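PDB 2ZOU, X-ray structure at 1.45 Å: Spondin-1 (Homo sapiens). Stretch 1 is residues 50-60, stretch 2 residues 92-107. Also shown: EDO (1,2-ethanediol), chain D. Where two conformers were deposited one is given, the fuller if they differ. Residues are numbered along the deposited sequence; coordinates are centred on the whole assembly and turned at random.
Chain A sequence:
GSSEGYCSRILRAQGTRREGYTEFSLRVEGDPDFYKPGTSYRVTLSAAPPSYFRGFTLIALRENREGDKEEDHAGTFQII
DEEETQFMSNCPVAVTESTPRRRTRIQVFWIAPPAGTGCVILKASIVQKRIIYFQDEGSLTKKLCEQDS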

ATOM      1  N   PRO A  50      -5.571  19.272  -7.783  1.00 11.57           N
ATOM      2  CA  PRO A  50      -4.162  19.619  -7.880  1.00 11.11           C
ATOM      3  C   PRO A  50      -3.319  19.115  -6.707  1.00 10.68           C
ATOM      4  O   PRO A  50      -2.289  19.706  -6.392  1.00 11.39           O
ATOM      5  CB  PRO A  50      -4.216  21.147  -7.859  1.00 10.74           C
ATOM      6  CG  PRO A  50      -5.319  21.421  -6.836  1.00 11.96           C
ATOM      7  CD  PRO A  50      -6.330  20.304  -7.039  1.00 11.46           C
ATOM      8  N   SER A  51      -3.746  18.036  -6.058  1.00  9.43           N
ATOM      9  CA  SER A  51      -3.017  17.524  -4.901  1.00  9.17           C
ATOM     10  C   SER A  51      -1.739  16.771  -5.275  1.00  9.11           C
ATOM     11  O   SER A  51      -1.510  16.405  -6.441  1.00  9.45           O
ATOM     12  CB  SER A  51      -3.926  16.648  -4.030  1.00  7.83           C
ATOM     13  OG  SER A  51      -5.036  17.402  -3.542  1.00  9.85           O
ATOM     14  N   TYR A  52      -0.915  16.550  -4.260  1.00  8.84           N
ATOM     15  CA  TYR A  52       0.328  15.816  -4.391  1.00  9.11           C
ATOM     16  C   TYR A  52       0.653  15.254  -3.021  1.00  9.52           C
ATOM     17  O   TYR A  52       0.026  15.631  -2.018  1.00 10.15           O
ATOM     18  CB  TYR A  52       1.460  16.750  -4.871  1.00  9.64           C
ATOM     19  CG  TYR A  52       1.627  17.956  -3.983  1.00 10.44           C
ATOM     20  CD1 TYR A  52       2.438  17.895  -2.841  1.00  9.87           C
ATOM     21  CD2 TYR A  52       0.942  19.142  -4.252  1.00 11.41           C
ATOM     22  CE1 TYR A  52       2.570  18.992  -1.996  1.00 11.62           C
ATOM     23  CE2 TYR A  52       1.070  20.249  -3.406  1.00 12.23           C
ATOM     24  CZ  TYR A  52       1.884  20.160  -2.286  1.00 10.69           C
ATOM     25  OH  TYR A  52       2.038  21.235  -1.451  1.00 12.90           O
ATOM     26  N   PHE A  53       1.617  14.351  -2.968  1.00 10.39           N
ATOM     27  CA  PHE A  53       2.144  13.896  -1.689  1.00 10.73           C
ATOM     28  C   PHE A  53       3.667  13.982  -1.704  1.00 11.05           C
ATOM     29  O   PHE A  53       4.306  13.795  -2.736  1.00 11.49           O
ATOM     30  CB  PHE A  53       1.630  12.500  -1.311  1.00 10.10           C
ATOM     31  CG  PHE A  53       1.790  11.468  -2.388  1.00 10.11           C
ATOM     32  CD1 PHE A  53       0.824  11.330  -3.389  1.00  9.97           C
ATOM     33  CD2 PHE A  53       2.887  10.615  -2.403  1.00 11.19           C
ATOM     34  CE1 PHE A  53       0.953  10.357  -4.384  1.00 10.20           C
ATOM     35  CE2 PHE A  53       3.050   9.656  -3.410  1.00 11.82           C
ATOM     36  CZ  PHE A  53       2.060   9.504  -4.387  1.00 11.08           C
ATOM     37  N   ARG A  54       4.234  14.307  -0.551  1.00 10.57           N
ATOM     38  CA  ARG A  54       5.686  14.412  -0.412  1.00 11.92           C
ATOM     39  C   ARG A  54       6.255  13.146   0.215  1.00 12.28           C
ATOM     40  O   ARG A  54       7.463  12.912   0.178  1.00 14.06           O
ATOM     41  CB  ARG A  54       6.047  15.650   0.408  1.00 11.42           C
ATOM     42  CG  ARG A  54       5.823  16.947  -0.347  1.00 12.95           C
ATOM     43  CD  ARG A  54       6.267  18.175   0.450  1.00 13.05           C
ATOM     44  NE  ARG A  54       5.509  18.330   1.693  1.00 14.81           N
ATOM     45  CZ  ARG A  54       6.002  18.138   2.914  1.00 15.87           C
ATOM     46  NH1 ARG A  54       7.283  17.809   3.099  1.00 14.54           N
ATOM     47  NH2 ARG A  54       5.211  18.293   3.965  1.00 17.19           N
ATOM     48  N   GLY A  55       5.384  12.332   0.790  1.00 11.65           N
ATOM     49  CA  GLY A  55       5.768  11.071   1.405  1.00 11.42           C
ATOM     50  C   GLY A  55       4.587  10.129   1.511  1.00 10.88           C
ATOM     51  O   GLY A  55       3.421  10.544   1.483  1.00 10.99           O
ATOM     52  N   PHE A  56       4.876   8.843   1.623  1.00 10.20           N
ATOM     53  CA  PHE A  56       3.830   7.824   1.732  1.00 11.05           C
ATOM     54  C   PHE A  56       4.380   6.581   2.404  1.00 11.24           C
ATOM     55  O   PHE A  56       5.606   6.370   2.447  1.00 11.11           O
ATOM     56  CB  PHE A  56       3.240   7.465   0.356  0.65 11.04           C
ATOM     57  CG  PHE A  56       4.128   6.561  -0.453  0.65  9.33           C
ATOM     58  CD1 PHE A  56       3.983   5.179  -0.398  0.65  9.14           C
ATOM     59  CD2 PHE A  56       5.161   7.094  -1.219  0.65  8.46           C
ATOM     60  CE1 PHE A  56       4.840   4.353  -1.121  0.65  8.16           C
ATOM     61  CE2 PHE A  56       6.015   6.288  -1.948  0.65 10.11           C
ATOM     62  CZ  PHE A  56       5.866   4.913  -1.904  0.65  8.85           C
ATOM     63  N   THR A  57       3.466   5.768   2.920  1.00 11.47           N
ATOM     64  CA  THR A  57       3.791   4.436   3.404  1.00 11.84           C
ATOM     65  C   THR A  57       2.738   3.486   2.882  1.00 11.96           C
ATOM     66  O   THR A  57       1.550   3.779   2.951  1.00 11.75           O
ATOM     67  CB  THR A  57       3.786   4.369   4.934  1.00 12.38           C
ATOM     68  OG1 THR A  57       4.652   5.379   5.462  1.00 15.93           O
ATOM     69  CG2 THR A  57       4.283   3.000   5.395  1.00 14.50           C
ATOM     70  N   LEU A  58       3.180   2.340   2.391  1.00 11.16           N
ATOM     71  CA  LEU A  58       2.304   1.359   1.796  1.00 10.88           C
ATOM     72  C   LEU A  58       2.598  -0.030   2.362  1.00 10.44           C
ATOM     73  O   LEU A  58       3.758  -0.461   2.357  1.00 10.35           O
ATOM     74  CB  LEU A  58       2.489   1.376   0.271  1.00 11.48           C
ATOM     75  CG  LEU A  58       1.879   0.227  -0.523  1.00 12.21           C
ATOM     76  CD1 LEU A  58       0.378   0.229  -0.392  1.00 13.18           C
ATOM     77  CD2 LEU A  58       2.293   0.285  -1.979  1.00 12.89           C
ATOM     78  N   ILE A  59       1.550  -0.716   2.843  1.00  9.93           N
ATOM     79  CA  ILE A  59       1.684  -2.079   3.406  1.00 10.43           C
ATOM     80  C   ILE A  59       0.591  -3.004   2.887  1.00 10.62           C
ATOM     81  O   ILE A  59      -0.394  -2.552   2.306  1.00 10.99           O
ATOM     82  CB  ILE A  59       1.701  -2.062   4.964  1.00 10.51           C
ATOM     83  CG1 ILE A  59       0.407  -1.445   5.505  1.00 11.65           C
ATOM     84  CG2 ILE A  59       2.951  -1.334   5.457  1.00 10.71           C
ATOM     85  CD1 ILE A  59       0.321  -1.438   7.030  1.00 12.31           C
ATOM     86  N   ALA A  60       0.800  -4.311   3.059  1.00 10.09           N
ATOM     87  CA  ALA A  60      -0.206  -5.317   2.738  1.00 10.26           C
ATOM     88  C   ALA A  60      -0.334  -6.236   3.944  1.00 10.51           C
ATOM     89  O   ALA A  60       0.640  -6.893   4.309  1.00 10.76           O
ATOM     90  CB  ALA A  60       0.228  -6.113   1.525  1.00 10.84           C
ATOM     91  N   PRO A  92      10.924  -3.244   7.039  1.00 16.78           N
ATOM     92  CA  PRO A  92      11.388  -3.731   5.734  1.00 16.56           C
ATOM     93  C   PRO A  92      10.296  -4.293   4.833  1.00 16.11           C
ATOM     94  O   PRO A  92      10.550  -4.555   3.650  1.00 16.01           O
ATOM     95  CB  PRO A  92      12.381  -4.834   6.113  1.00 16.45           C
ATOM     96  CG  PRO A  92      11.917  -5.309   7.455  1.00 17.34           C
ATOM     97  CD  PRO A  92      11.461  -4.065   8.147  1.00 16.95           C
ATOM     98  N   VAL A  93       9.106  -4.469   5.402  1.00 15.18           N
ATOM     99  CA  VAL A  93       7.925  -4.957   4.687  1.00 15.13           C
ATOM    100  C   VAL A  93       7.046  -3.808   4.168  1.00 14.38           C
ATOM    101  O   VAL A  93       6.056  -4.054   3.491  1.00 15.08           O
ATOM    102  CB  VAL A  93       7.074  -5.915   5.586  1.00 14.40           C
ATOM    103  CG1 VAL A  93       7.769  -7.285   5.711  1.00 15.96           C
ATOM    104  CG2 VAL A  93       6.784  -5.302   6.959  1.00 15.82           C
ATOM    105  N   ALA A  94       7.421  -2.570   4.494  1.00 13.45           N
ATOM    106  CA  ALA A  94       6.685  -1.380   4.066  1.00 13.38           C
ATOM    107  C   ALA A  94       7.413  -0.646   2.936  1.00 13.24           C
ATOM    108  O   ALA A  94       8.646  -0.526   2.956  1.00 12.86           O
ATOM    109  CB  ALA A  94       6.465  -0.439   5.258  1.00 13.49           C
ATOM    110  N   VAL A  95       6.639  -0.179   1.950  1.00 12.54           N
ATOM    111  CA  VAL A  95       7.160   0.663   0.870  1.00 12.51           C
ATOM    112  C   VAL A  95       6.990   2.132   1.250  1.00 12.32           C
ATOM    113  O   VAL A  95       5.956   2.527   1.791  1.00 10.95           O
ATOM    114  CB  VAL A  95       6.439   0.367  -0.496  1.00 12.50           C
ATOM    115  CG1 VAL A  95       7.097   1.138  -1.614  1.00 14.05           C
ATOM    116  CG2 VAL A  95       6.496  -1.132  -0.818  1.00 14.23           C
ATOM    117  N   THR A  96       7.992   2.949   0.962  1.00 11.61           N
ATOM    118  CA  THR A  96       7.953   4.371   1.292  1.00 12.66           C
ATOM    119  C   THR A  96       8.683   5.176   0.193  1.00 12.49           C
ATOM    120  O   THR A  96       9.222   4.582  -0.746  1.00 12.72           O
ATOM    121  CB  THR A  96       8.525   4.631   2.711  0.65 12.68           C
ATOM    122  OG1 THR A  96       8.192   5.951   3.145  0.65 14.12           O
ATOM    123  CG2 THR A  96      10.045   4.430   2.744  0.65 12.06           C
ATOM    124  N   GLU A  97       8.664   6.506   0.282  1.00 13.33           N
ATOM    125  CA  GLU A  97       9.341   7.357  -0.698  1.00 14.69           C
ATOM    126  C   GLU A  97      10.864   7.296  -0.553  1.00 15.62           C
ATOM    127  O   GLU A  97      11.385   7.103   0.549  1.00 15.99           O
ATOM    128  CB  GLU A  97       8.808   8.808  -0.649  1.00 14.42           C
ATOM    129  CG  GLU A  97       9.326   9.731   0.478  1.00 15.88           C
ATOM    130  CD  GLU A  97       8.858   9.377   1.891  1.00 16.10           C
ATOM    131  OE1 GLU A  97       7.845   8.670   2.071  1.00 16.15           O
ATOM    132  OE2 GLU A  97       9.529   9.825   2.857  1.00 19.80           O
ATOM    133  N   SER A  98      11.556   7.448  -1.682  1.00 16.81           N
ATOM    134  CA  SER A  98      13.031   7.479  -1.729  1.00 18.53           C
ATOM    135  C   SER A  98      13.608   8.834  -1.309  1.00 19.16           C
ATOM    136  O   SER A  98      14.703   8.902  -0.741  1.00 20.12           O
ATOM    137  CB  SER A  98      13.522   7.173  -3.146  1.00 18.53           C
ATOM    138  OG  SER A  98      13.322   5.816  -3.489  1.00 21.45           O
ATOM    139  N   THR A  99      12.880   9.900  -1.642  1.00 20.00           N
ATOM    140  CA  THR A  99      13.229  11.289  -1.317  1.00 20.41           C
ATOM    141  C   THR A  99      11.910  12.046  -1.122  1.00 20.22           C
ATOM    142  O   THR A  99      10.897  11.658  -1.697  1.00 20.00           O
ATOM    143  CB  THR A  99      14.026  11.973  -2.455  1.00 20.82           C
ATOM    144  OG1 THR A  99      13.337  11.800  -3.698  1.00 21.67           O
ATOM    145  CG2 THR A  99      15.438  11.408  -2.568  1.00 21.37           C
ATOM    146  N   PRO A 100      11.910  13.134  -0.322  1.00 20.01           N
ATOM    147  CA  PRO A 100      10.641  13.825  -0.038  1.00 20.14           C
ATOM    148  C   PRO A 100      10.136  14.846  -1.084  1.00 20.03           C
ATOM    149  O   PRO A 100       9.665  15.925  -0.706  1.00 21.28           O
ATOM    150  CB  PRO A 100      10.928  14.521   1.296  1.00 20.13           C
ATOM    151  CG  PRO A 100      12.389  14.816   1.251  1.00 20.09           C
ATOM    152  CD  PRO A 100      13.044  13.747   0.401  1.00 20.01           C
ATOM    153  N   ARG A 101      10.214  14.502  -2.370  1.00 18.89           N
ATOM    154  CA  ARG A 101       9.765  15.371  -3.458  1.00 18.10           C
ATOM    155  C   ARG A 101       8.246  15.298  -3.604  1.00 16.13           C
ATOM    156  O   ARG A 101       7.635  14.304  -3.213  1.00 16.51           O
ATOM    157  CB  ARG A 101      10.401  14.936  -4.781  1.00 18.66           C
ATOM    158  CG  ARG A 101      11.917  14.921  -4.782  1.00 21.90           C
ATOM    159  CD  ARG A 101      12.461  14.904  -6.206  1.00 26.88           C
ATOM    160  NE  ARG A 101      13.924  14.949  -6.220  1.00 29.66           N
ATOM    161  CZ  ARG A 101      14.704  13.873  -6.231  1.00 31.26           C
ATOM    162  NH1 ARG A 101      14.167  12.657  -6.237  1.00 31.57           N
ATOM    163  NH2 ARG A 101      16.023  14.007  -6.237  1.00 32.67           N
ATOM    164  N   ARG A 102       7.642  16.339  -4.180  1.00 14.70           N
ATOM    165  CA  ARG A 102       6.211  16.310  -4.520  1.00 13.54           C
ATOM    166  C   ARG A 102       5.984  15.296  -5.630  1.00 13.24           C
ATOM    167  O   ARG A 102       6.675  15.319  -6.653  1.00 13.60           O
ATOM    168  CB  ARG A 102       5.699  17.684  -4.981  1.00 13.24           C
ATOM    169  CG  ARG A 102       5.729  18.780  -3.927  1.00 13.19           C
ATOM    170  CD  ARG A 102       5.024  20.032  -4.423  1.00 13.98           C
ATOM    171  NE  ARG A 102       5.179  21.144  -3.486  1.00 15.45           N
ATOM    172  CZ  ARG A 102       4.444  22.257  -3.495  1.00 15.89           C
ATOM    173  NH1 ARG A 102       3.476  22.415  -4.389  1.00 17.01           N
ATOM    174  NH2 ARG A 102       4.670  23.210  -2.596  1.00 18.93           N
ATOM    175  N   ARG A 103       5.022  14.397  -5.413  1.00 11.89           N
ATOM    176  CA  ARG A 103       4.642  13.390  -6.408  1.00 11.97           C
ATOM    177  C   ARG A 103       3.140  13.324  -6.532  1.00 11.66           C
ATOM    178  O   ARG A 103       2.422  13.653  -5.584  1.00 11.91           O
ATOM    179  CB  ARG A 103       5.195  12.008  -6.039  1.00 11.72           C
ATOM    180  CG  ARG A 103       6.719  11.909  -6.110  1.00 13.33           C
ATOM    181  CD  ARG A 103       7.193  10.552  -5.608  1.00 14.38           C
ATOM    182  NE  ARG A 103       8.645  10.378  -5.715  1.00 17.67           N
ATOM    183  CZ  ARG A 103       9.498  10.698  -4.747  1.00 19.01           C
ATOM    184  NH1 ARG A 103       9.039  11.201  -3.607  1.00 20.96           N
ATOM    185  NH2 ARG A 103      10.802  10.503  -4.916  1.00 20.69           N
ATOM    186  N   THR A 104       2.670  12.898  -7.695  1.00 11.10           N
ATOM    187  CA  THR A 104       1.239  12.709  -7.898  1.00 10.94           C
ATOM    188  C   THR A 104       0.876  11.234  -8.128  1.00 10.68           C
ATOM    189  O   THR A 104      -0.294  10.874  -8.098  1.00 10.27           O
ATOM    190  CB  THR A 104       0.707  13.535  -9.073  1.00 11.39           C
ATOM    191  OG1 THR A 104       1.430  13.174 -10.261  1.00 13.31           O
ATOM    192  CG2 THR A 104       0.869  15.035  -8.795  1.00 11.30           C
ATOM    193  N   ARG A 105       1.895  10.404  -8.351  1.00 10.83           N
ATOM    194  CA  ARG A 105       1.674   8.970  -8.546  1.00 12.24           C
ATOM    195  C   ARG A 105       2.935   8.207  -8.215  1.00 11.82           C
ATOM    196  O   ARG A 105       4.026   8.618  -8.593  1.00 12.69           O
ATOM    197  CB  ARG A 105       1.262   8.669 -10.002  1.00 12.26           C
ATOM    198  CG  ARG A 105       1.047   7.169 -10.319  1.00 15.96           C
ATOM    199  CD  ARG A 105       0.622   6.943 -11.776  1.00 16.99           C
ATOM    200  NE  ARG A 105       0.386   5.526 -12.101  1.00 22.86           N
ATOM    201  CZ  ARG A 105       1.335   4.687 -12.507  1.00 20.32           C
ATOM    202  NH1 ARG A 105       2.584   5.118 -12.621  1.00 22.80           N
ATOM    203  NH2 ARG A 105       1.045   3.414 -12.801  1.00 16.68           N
ATOM    204  N   ILE A 106       2.768   7.097  -7.505  1.00 10.64           N
ATOM    205  CA  ILE A 106       3.817   6.072  -7.440  1.00 10.73           C
ATOM    206  C   ILE A 106       3.219   4.710  -7.767  1.00 10.41           C
ATOM    207  O   ILE A 106       1.991   4.523  -7.703  1.00 10.00           O
ATOM    208  CB  ILE A 106       4.572   6.036  -6.072  1.00 10.91           C
ATOM    209  CG1 ILE A 106       3.637   5.701  -4.906  1.00 11.85           C
ATOM    210  CG2 ILE A 106       5.368   7.342  -5.867  1.00 11.75           C
ATOM    211  CD1 ILE A 106       3.446   4.206  -4.683  1.00 13.85           C
ATOM    212  N   GLN A 107       4.081   3.762  -8.112  1.00  9.64           N
ATOM    213  CA  GLN A 107       3.631   2.408  -8.459  1.00  9.48           C
ATOM    214  C   GLN A 107       4.644   1.401  -7.956  1.00  9.44           C
ATOM    215  O   GLN A 107       5.838   1.699  -7.888  1.00 11.06           O
ATOM    216  CB  GLN A 107       3.515   2.257  -9.978  1.00  9.68           C
ATOM    217  CG  GLN A 107       4.791   2.657 -10.696  1.00 11.15           C
ATOM    218  CD  GLN A 107       4.724   2.521 -12.197  1.00 13.05           C
ATOM    219  OE1 GLN A 107       3.692   2.178 -12.776  1.00 12.74           O
ATOM    220  NE2 GLN A 107       5.843   2.808 -12.844  1.00 14.67           N
TER
HETATM  221  C1  EDO D   4       2.893   9.585   6.600  1.00 27.25           C
HETATM  222  O1  EDO D   4       2.313   8.499   7.332  1.00 28.24           O
HETATM  223  C2  EDO D   4       3.296   9.103   5.214  1.00 27.34           C
HETATM  224  O2  EDO D   4       4.210   8.000   5.323  1.00 25.76           O
HETATM  225  O   HOH W   1       9.530  17.655   1.385  1.00 28.69           O

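The two stretches lie antiparallel, with strand 55-60 and strand 95-97 running at 172° between their N-to-C directions and their axes approaching to 4.7 Å; together they bury 967 Å². Two pairs of backbone hydrogen bonds fix the register. Near one end, Phe-53 N donates to Arg-103 O at 2.8 Å and Arg-103 N returns a bond to Phe-53 O, also at 2.8 Å, making a single antiparallel bridge. At the other, Leu-58 N bonds to Val-95 O at 2.8 Å and Val-95 N to Leu-58 O at 2.9 Å, N-H...acceptor angles 148° and 163°.

Between these two bridges the register slips by three residues, from Phe-53 opposite Arg-103 to Leu-58 opposite Val-95, and the first stretch covers none of the surface of Ser-98 or Thr-99. A side chain serves the gap: Glu-97, with chi1 at 79° (p) and chi2 at -69° (m), has its CB sideways to the first stretch, but its end comes nearer, and its OE1 accepts from Phe-56 N at 3.0 Å. The hollow for that carboxylate lies beside Gly-55, whose CA is 3.2 Å from Glu-97 OE1. An ideally placed CB on Gly-55 would sit 3.1 Å from the same oxygen, so the absence of a side chain leaves room there. Thr-96 OG1 lies 2.7 Å from Phe-56 O and 2.9 Å from Glu-97 OE1, and the geometry does not settle which receives its proton.

The ring of Phe-56 is the principal bump, and the other stretch covers 116 Å² of this residue, the largest share of any. Its CB points sideways, but chi1 of 77° (p) carries the ring nearer. One face receives Ile-106, whose CG1 stands 4.0 Å from the ring centroid, 18° off the normal, and whose CD1 is 3.8 Å from Phe-56 CZ; Thr-96 CA lies over the opposite face. Phe-56 CE1 also meets Val-95 CG1 at 4.0 Å, and Phe-56 CE2 meets Glu-97 CB at 4.0 Å, so Ile-106, Thr-96, Val-95 and Glu-97 all line the slot that holds the ring. Ile-106 additionally touches the ring of Phe-53, CG2 to CE2 at 4.1 Å, and thus contacts both phenylalanines. The Phe-53 ring, brought back by chi1 of 51° (p) although its CB points away, has Arg-103 O over one face and Ile-106 N at its edge.

A flatter fit occurs at Tyr-52. The Arg-102 guanidinium lies on its ring with centres 4.2 Å apart and planes at 11°, while Arg-102 CD stands 3.6 Å from the Tyr-52 ring centroid, 13° off the normal. Tyr-52 OH comes within 3.3 Å of Arg-102 CZ, over the guanidinium face, an approach with poor angles for hydrogen bonding to either terminal nitrogen.

Smaller surfaces close the far end: Leu-58 CB packs against Val-95 CB at 4.1 Å, and Ile-59 CG2 reaches Ala-94 CB at 3.6 Å. Across the loop, water 1 accepts from Arg-54 NH1 at 2.8 Å and donates to Pro-100 O at 2.7 Å, bridging the stretches. The loop is also tied internally, since Arg-103 NH1 bonds to Thr-99 O at 2.7 Å with an angle of 172°.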